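Local coordinates for glutamate--cysteine ligase GshA (Methylobacillus flagellatus KT, PDB 3K1T), which probably acts as a ligase joining glutamate to cysteine, the first step of glutathione synthesis, at residues 331-345 with 357-371. Numbering follows the deposited sequence. Where two conformers were deposited one is given.
Sequences VYTFEHLKDAVAEPV and FYRVHTSRGADENLN. With SO4 (sulfate ion), chain B.
His361 NE2 gives a nearly straight hydrogen bond to Glu343 OE2 (2.7 Å, 164°), on that oxygen's anti lone pair, with carboxylate and imidazole nearly coplanar. Its ND1 binds Glu368 OE1 at 2.7 Å, again on an anti lone pair, so the ring is gripped at both nitrogens, while Val341 CG1 sits over the centre of one face in a CH-pi contact. Glu343 OE2 also forms a salt bridge with Arg51. A leucine in place of His361 would probably leave Glu343 OE2 and Glu368 OE1 without their shared imidazole donor, Glu368 then relying on Asn371 ND2. On the face of the sheet that carries Glu343, Arg359, its chain extended from CG to NE, passes Val345, whose CG2 lies 3.3 Å from NE over the guanidinium face; NH2 reaches sulfate O1 at 2.9 Å and also pairs with Asp49. The opposite face carries Tyr358, with CG anti to its carbonyl carbon (chi1 -77°); its hydroxyl donates to the syn lone pair of Glu335 OE1 (2.6 Å), the ring steeply inclined to the carboxylate. Paired backbone bonds join Glu343 with Arg359 and Val345 with Phe357, the pattern of an antiparallel beta hairpin, here strands 340-349 and 352-361 within a larger antiparallel sheet.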
loop_
_atom_site.group_PDB
_atom_site.type_symbol
_atom_site.label_atom_id
_atom_site.label_comp_id
_atom_site.label_asym_id
_atom_site.label_seq_id
_atom_site.Cartn_x
_atom_site.Cartn_y
_atom_site.Cartn_z
ATOM N N VAL A 331 -8.156 16.353 27.278
ATOM C CA VAL A 331 -8.601 16.934 25.984
ATOM C C VAL A 331 -10.039 16.516 25.786
ATOM O O VAL A 331 -10.388 15.364 26.002
ATOM C CB VAL A 331 -7.727 16.427 24.831
ATOM C CG1 VAL A 331 -8.158 17.084 23.472
ATOM C CG2 VAL A 331 -6.225 16.711 25.147
ATOM N N TYR A 332 -10.892 17.459 25.427
ATOM C CA TYR A 332 -12.307 17.181 25.170
ATOM C C TYR A 332 -12.460 16.566 23.800
ATOM O O TYR A 332 -11.653 16.839 22.882
ATOM C CB TYR A 332 -13.131 18.479 25.230
ATOM C CG TYR A 332 -13.363 18.948 26.642
ATOM C CD1 TYR A 332 -14.448 18.486 27.370
ATOM C CD2 TYR A 332 -12.495 19.857 27.239
ATOM C CE1 TYR A 332 -14.662 18.892 28.685
ATOM C CE2 TYR A 332 -12.693 20.276 28.560
ATOM C CZ TYR A 332 -13.776 19.779 29.283
ATOM O OH TYR A 332 -13.997 20.193 30.587
ATOM N N THR A 333 -13.477 15.716 23.646
ATOM C CA THR A 333 -13.974 15.401 22.313
ATOM C C THR A 333 -15.396 15.946 22.180
ATOM O O THR A 333 -16.251 15.655 23.023
ATOM C CB THR A 333 -13.989 13.905 21.955
ATOM O OG1 THR A 333 -14.760 13.713 20.728
ATOM C CG2 THR A 333 -14.581 13.022 23.109
ATOM N N PHE A 334 -15.650 16.725 21.122
ATOM C CA PHE A 334 -17.002 17.227 20.853
ATOM C C PHE A 334 -17.630 16.552 19.647
ATOM O O PHE A 334 -18.704 16.945 19.214
ATOM C CB PHE A 334 -17.017 18.752 20.701
ATOM C CG PHE A 334 -16.559 19.456 21.931
ATOM C CD1 PHE A 334 -17.268 19.331 23.106
ATOM C CD2 PHE A 334 -15.379 20.148 21.948
ATOM C CE1 PHE A 334 -16.833 19.952 24.278
ATOM C CE2 PHE A 334 -14.940 20.776 23.107
ATOM C CZ PHE A 334 -15.675 20.671 24.277
ATOM N N GLU A 335 -17.010 15.494 19.132
ATOM C CA GLU A 335 -17.653 14.743 18.057
ATOM C C GLU A 335 -18.796 13.902 18.655
ATOM O O GLU A 335 -18.621 13.285 19.712
ATOM C CB GLU A 335 -16.645 13.849 17.342
ATOM C CG GLU A 335 -15.526 14.616 16.671
ATOM C CD GLU A 335 -14.715 13.732 15.706
ATOM O OE1 GLU A 335 -15.234 13.410 14.615
ATOM O OE2 GLU A 335 -13.592 13.331 16.067
ATOM N N HIS A 336 -19.948 13.915 18.003
ATOM C CA HIS A 336 -21.092 13.139 18.421
ATOM C C HIS A 336 -21.726 12.433 17.220
ATOM O O HIS A 336 -21.888 13.013 16.133
ATOM C CB HIS A 336 -22.185 14.030 19.003
ATOM C CG HIS A 336 -21.919 14.541 20.378
ATOM N ND1 HIS A 336 -20.974 15.513 20.645
ATOM C CD2 HIS A 336 -22.499 14.233 21.566
ATOM C CE1 HIS A 336 -20.999 15.792 21.944
ATOM N NE2 HIS A 336 -21.900 15.016 22.527
ATOM N N LEU A 337 -22.157 11.204 17.457
ATOM C CA LEU A 337 -23.078 10.513 16.561
ATOM C C LEU A 337 -24.443 10.615 17.211
ATOM O O LEU A 337 -24.768 9.892 18.155
ATOM C CB LEU A 337 -22.663 9.042 16.363
ATOM C CG LEU A 337 -23.465 8.269 15.302
ATOM C CD1 LEU A 337 -23.015 8.704 13.889
ATOM C CD2 LEU A 337 -23.282 6.711 15.545
ATOM N N LYS A 338 -25.231 11.565 16.724
ATOM C CA LYS A 338 -26.491 11.933 17.326
ATOM C C LYS A 338 -26.248 12.277 18.789
ATOM O O LYS A 338 -25.477 13.166 19.050
ATOM C CB LYS A 338 -27.556 10.851 17.102
ATOM C CG LYS A 338 -28.981 11.379 17.306
ATOM C CD LYS A 338 -30.049 10.442 16.760
ATOM C CE LYS A 338 -31.435 10.983 17.105
ATOM N NZ LYS A 338 -32.504 10.124 16.530
ATOM N N ASP A 339 -26.819 11.546 19.728
ATOM C CA ASP A 339 -26.628 11.860 21.149
ATOM C C ASP A 339 -25.367 11.257 21.782
ATOM O O ASP A 339 -25.061 11.570 22.919
ATOM C CB ASP A 339 -27.839 11.394 21.938
ATOM C CG ASP A 339 -28.175 9.940 21.675
ATOM O OD1 ASP A 339 -28.209 9.521 20.492
ATOM O OD2 ASP A 339 -28.391 9.222 22.670
ATOM N N ALA A 340 -24.647 10.405 21.055
ATOM C CA ALA A 340 -23.504 9.692 21.632
ATOM C C ALA A 340 -22.196 10.407 21.309
ATOM O O ALA A 340 -21.926 10.693 20.145
ATOM C CB ALA A 340 -23.450 8.234 21.078
ATOM N N VAL A 341 -21.341 10.582 22.316
ATOM C CA VAL A 341 -19.979 11.077 22.099
ATOM C C VAL A 341 -19.168 10.027 21.291
ATOM O O VAL A 341 -19.326 8.800 21.480
ATOM C CB VAL A 341 -19.303 11.370 23.411
ATOM C CG1 VAL A 341 -17.786 11.673 23.203
ATOM C CG2 VAL A 341 -20.042 12.543 24.101
ATOM N N ALA A 342 -18.355 10.498 20.365
ATOM C CA ALA A 342 -17.518 9.634 19.540
ATOM C C ALA A 342 -16.088 10.146 19.576
ATOM O O ALA A 342 -15.872 11.353 19.724
ATOM C CB ALA A 342 -18.036 9.615 18.103
ATOM N N GLU A 343 -15.100 9.242 19.428
ATOM C CA GLU A 343 -13.715 9.638 19.326
ATOM C C GLU A 343 -12.944 8.648 18.451
ATOM O O GLU A 343 -13.156 7.447 18.554
ATOM C CB GLU A 343 -13.053 9.830 20.703
ATOM C CG GLU A 343 -13.169 8.657 21.697
ATOM C CD GLU A 343 -12.768 9.076 23.089
ATOM O OE1 GLU A 343 -11.544 9.297 23.280
ATOM O OE2 GLU A 343 -13.660 9.217 23.972
ATOM N N PRO A 344 -12.066 9.159 17.579
ATOM C CA PRO A 344 -11.464 8.295 16.556
ATOM C C PRO A 344 -10.202 7.553 16.990
ATOM O O PRO A 344 -9.427 8.024 17.846
ATOM C CB PRO A 344 -11.093 9.289 15.429
ATOM C CG PRO A 344 -10.786 10.545 16.207
ATOM C CD PRO A 344 -11.852 10.586 17.277
ATOM N N VAL A 345 -10.021 6.401 16.346
ATOM C CA VAL A 345 -8.850 5.530 16.484
ATOM C C VAL A 345 -8.269 5.310 15.077
ATOM O O VAL A 345 -8.994 4.830 14.203
ATOM C CB VAL A 345 -9.261 4.144 17.035
ATOM C CG1 VAL A 345 -8.009 3.286 17.332
ATOM C CG2 VAL A 345 -10.161 4.273 18.260
ATOM N N PHE A 357 -11.523 3.519 13.143
ATOM C CA PHE A 357 -12.897 3.509 13.544
ATOM C C PHE A 357 -13.130 4.510 14.653
ATOM O O PHE A 357 -12.198 4.920 15.307
ATOM C CB PHE A 357 -13.347 2.085 13.961
ATOM C CG PHE A 357 -12.585 1.508 15.116
ATOM C CD1 PHE A 357 -11.429 0.753 14.895
ATOM C CD2 PHE A 357 -13.033 1.674 16.406
ATOM C CE1 PHE A 357 -10.738 0.194 15.944
ATOM C CE2 PHE A 357 -12.344 1.129 17.502
ATOM C CZ PHE A 357 -11.174 0.391 17.269
ATOM N N TYR A 358 -14.385 4.927 14.832
ATOM C CA TYR A 358 -14.768 5.687 16.018
ATOM C C TYR A 358 -15.190 4.786 17.181
ATOM O O TYR A 358 -15.886 3.793 16.976
ATOM C CB TYR A 358 -15.952 6.582 15.700
ATOM C CG TYR A 358 -15.629 7.845 14.924
ATOM C CD1 TYR A 358 -15.160 8.958 15.583
ATOM C CD2 TYR A 358 -15.839 7.928 13.541
ATOM C CE1 TYR A 358 -14.925 10.150 14.904
ATOM C CE2 TYR A 358 -15.601 9.147 12.846
ATOM C CZ TYR A 358 -15.148 10.236 13.547
ATOM O OH TYR A 358 -14.915 11.448 12.892
ATOM N N ARG A 359 -14.821 5.187 18.387
ATOM C CA ARG A 359 -15.404 4.633 19.610
ATOM C C ARG A 359 -16.606 5.516 19.949
ATOM O O ARG A 359 -16.428 6.681 20.303
ATOM C CB ARG A 359 -14.422 4.677 20.771
ATOM C CG ARG A 359 -13.066 3.967 20.530
ATOM C CD ARG A 359 -12.173 4.073 21.756
ATOM N NE ARG A 359 -10.769 3.786 21.429
ATOM C CZ ARG A 359 -10.273 2.571 21.175
ATOM N NH1 ARG A 359 -11.042 1.503 21.288
ATOM N NH2 ARG A 359 -8.990 2.422 20.823
ATOM N N VAL A 360 -17.797 4.939 19.851
ATOM C CA VAL A 360 -19.039 5.639 20.096
ATOM C C VAL A 360 -19.472 5.233 21.496
ATOM O O VAL A 360 -19.806 4.064 21.756
ATOM C CB VAL A 360 -20.112 5.318 19.009
ATOM C CG1 VAL A 360 -21.484 6.063 19.294
ATOM C CG2 VAL A 360 -19.617 5.637 17.584
ATOM N N HIS A 361 -19.403 6.182 22.410
ATOM C CA HIS A 361 -19.693 5.932 23.833
ATOM C C HIS A 361 -21.079 5.325 24.040
ATOM O O HIS A 361 -22.071 5.797 23.471
ATOM C CB HIS A 361 -19.622 7.227 24.671
ATOM C CG HIS A 361 -18.257 7.819 24.799
ATOM N ND1 HIS A 361 -17.876 8.551 25.904
ATOM C CD2 HIS A 361 -17.213 7.870 23.938
ATOM C CE1 HIS A 361 -16.663 9.027 25.715
ATOM N NE2 HIS A 361 -16.219 8.588 24.552
ATOM N N THR A 362 -21.145 4.278 24.868
ATOM C CA THR A 362 -22.436 3.701 25.266
ATOM C C THR A 362 -23.085 4.489 26.410
ATOM O O THR A 362 -24.289 4.522 26.503
ATOM C CB THR A 362 -22.317 2.210 25.659
ATOM O OG1 THR A 362 -21.339 2.091 26.677
ATOM C CG2 THR A 362 -21.867 1.356 24.482
ATOM N N SER A 363 -22.308 5.109 27.280
ATOM C CA SER A 363 -22.855 5.991 28.297
ATOM C C SER A 363 -23.372 7.283 27.669
ATOM O O SER A 363 -22.951 7.673 26.568
ATOM C CB SER A 363 -21.812 6.341 29.352
ATOM O OG SER A 363 -21.412 5.182 30.072
ATOM N N ARG A 364 -24.268 7.948 28.398
ATOM C CA ARG A 364 -24.920 9.186 27.910
ATOM C C ARG A 364 -24.985 10.463 28.777
ATOM O O ARG A 364 -25.842 11.296 28.497
ATOM C CB ARG A 364 -26.373 8.871 27.573
ATOM C CG ARG A 364 -26.554 7.956 26.401
ATOM C CD ARG A 364 -26.283 8.707 25.155
ATOM N NE ARG A 364 -26.595 7.851 24.048
ATOM C CZ ARG A 364 -25.761 6.951 23.570
ATOM N NH1 ARG A 364 -24.555 6.839 24.061
ATOM N NH2 ARG A 364 -26.160 6.204 22.585
ATOM N N GLY A 365 -24.128 10.666 29.778
ATOM C CA GLY A 365 -24.182 11.925 30.578
ATOM C C GLY A 365 -23.532 13.172 29.958
ATOM O O GLY A 365 -22.829 13.067 28.944
ATOM N N ALA A 366 -23.757 14.346 30.588
ATOM C CA ALA A 366 -23.152 15.631 30.206
ATOM C C ALA A 366 -21.626 15.597 30.136
ATOM O O ALA A 366 -21.031 16.380 29.387
ATOM C CB ALA A 366 -23.611 16.773 31.201
ATOM N N ASP A 367 -20.993 14.690 30.874
ATOM C CA ASP A 367 -19.522 14.650 30.926
ATOM C C ASP A 367 -18.862 13.546 30.075
ATOM O O ASP A 367 -17.681 13.248 30.234
ATOM C CB ASP A 367 -19.052 14.538 32.349
ATOM C CG ASP A 367 -19.269 15.828 33.134
ATOM O OD1 ASP A 367 -19.306 16.942 32.535
ATOM O OD2 ASP A 367 -19.383 15.706 34.369
ATOM N N GLU A 368 -19.626 12.956 29.164
ATOM C CA GLU A 368 -19.057 12.005 28.217
ATOM C C GLU A 368 -18.082 12.654 27.229
ATOM O O GLU A 368 -17.274 11.950 26.621
ATOM C CB GLU A 368 -20.165 11.227 27.495
ATOM C CG GLU A 368 -20.822 10.170 28.403
ATOM C CD GLU A 368 -19.818 9.283 29.068
ATOM O OE1 GLU A 368 -18.973 8.675 28.377
ATOM O OE2 GLU A 368 -19.820 9.227 30.310
ATOM N N ASN A 369 -18.146 13.967 27.061
ATOM C CA ASN A 369 -17.136 14.686 26.273
ATOM C C ASN A 369 -15.761 14.751 26.964
ATOM O O ASN A 369 -14.770 15.124 26.337
ATOM C CB ASN A 369 -17.610 16.082 25.837
ATOM C CG ASN A 369 -17.927 17.011 26.992
ATOM O OD1 ASN A 369 -17.544 16.760 28.144
ATOM N ND2 ASN A 369 -18.685 18.098 26.688
ATOM N N LEU A 370 -15.730 14.370 28.253
ATOM C CA LEU A 370 -14.535 14.384 29.102
ATOM C C LEU A 370 -14.106 12.945 29.437
ATOM O O LEU A 370 -12.951 12.565 29.241
ATOM C CB LEU A 370 -14.877 15.194 30.376
ATOM C CG LEU A 370 -13.860 15.431 31.468
ATOM C CD1 LEU A 370 -14.290 16.625 32.407
ATOM C CD2 LEU A 370 -13.638 14.129 32.274
ATOM N N ASN A 371 -15.046 12.152 29.946
ATOM C CA ASN A 371 -14.764 10.765 30.417
ATOM C C ASN A 371 -14.154 9.888 29.320
ATOM O O ASN A 371 -14.634 9.872 28.179
ATOM C CB ASN A 371 -16.063 10.083 30.920
ATOM C CG ASN A 371 -16.711 10.791 32.150
ATOM O OD1 ASN A 371 -16.035 11.435 32.932
ATOM N ND2 ASN A 371 -18.040 10.659 32.289
HETATM S S SO4 B . -7.118 -0.623 20.028
HETATM O O1 SO4 B . -8.526 -0.309 19.946
HETATM O O2 SO4 B . -6.749 -0.428 18.661
HETATM O O3 SO4 B . -6.399 0.300 20.876
HETATM O O4 SO4 B . -6.912 -2.022 20.464
HETATM O O HOH W 1 -26.234 12.339 25.255
HETATM O O HOH W 2 -22.130 9.825 25.030
HETATM O O HOH W 3 -10.367 6.504 20.432
#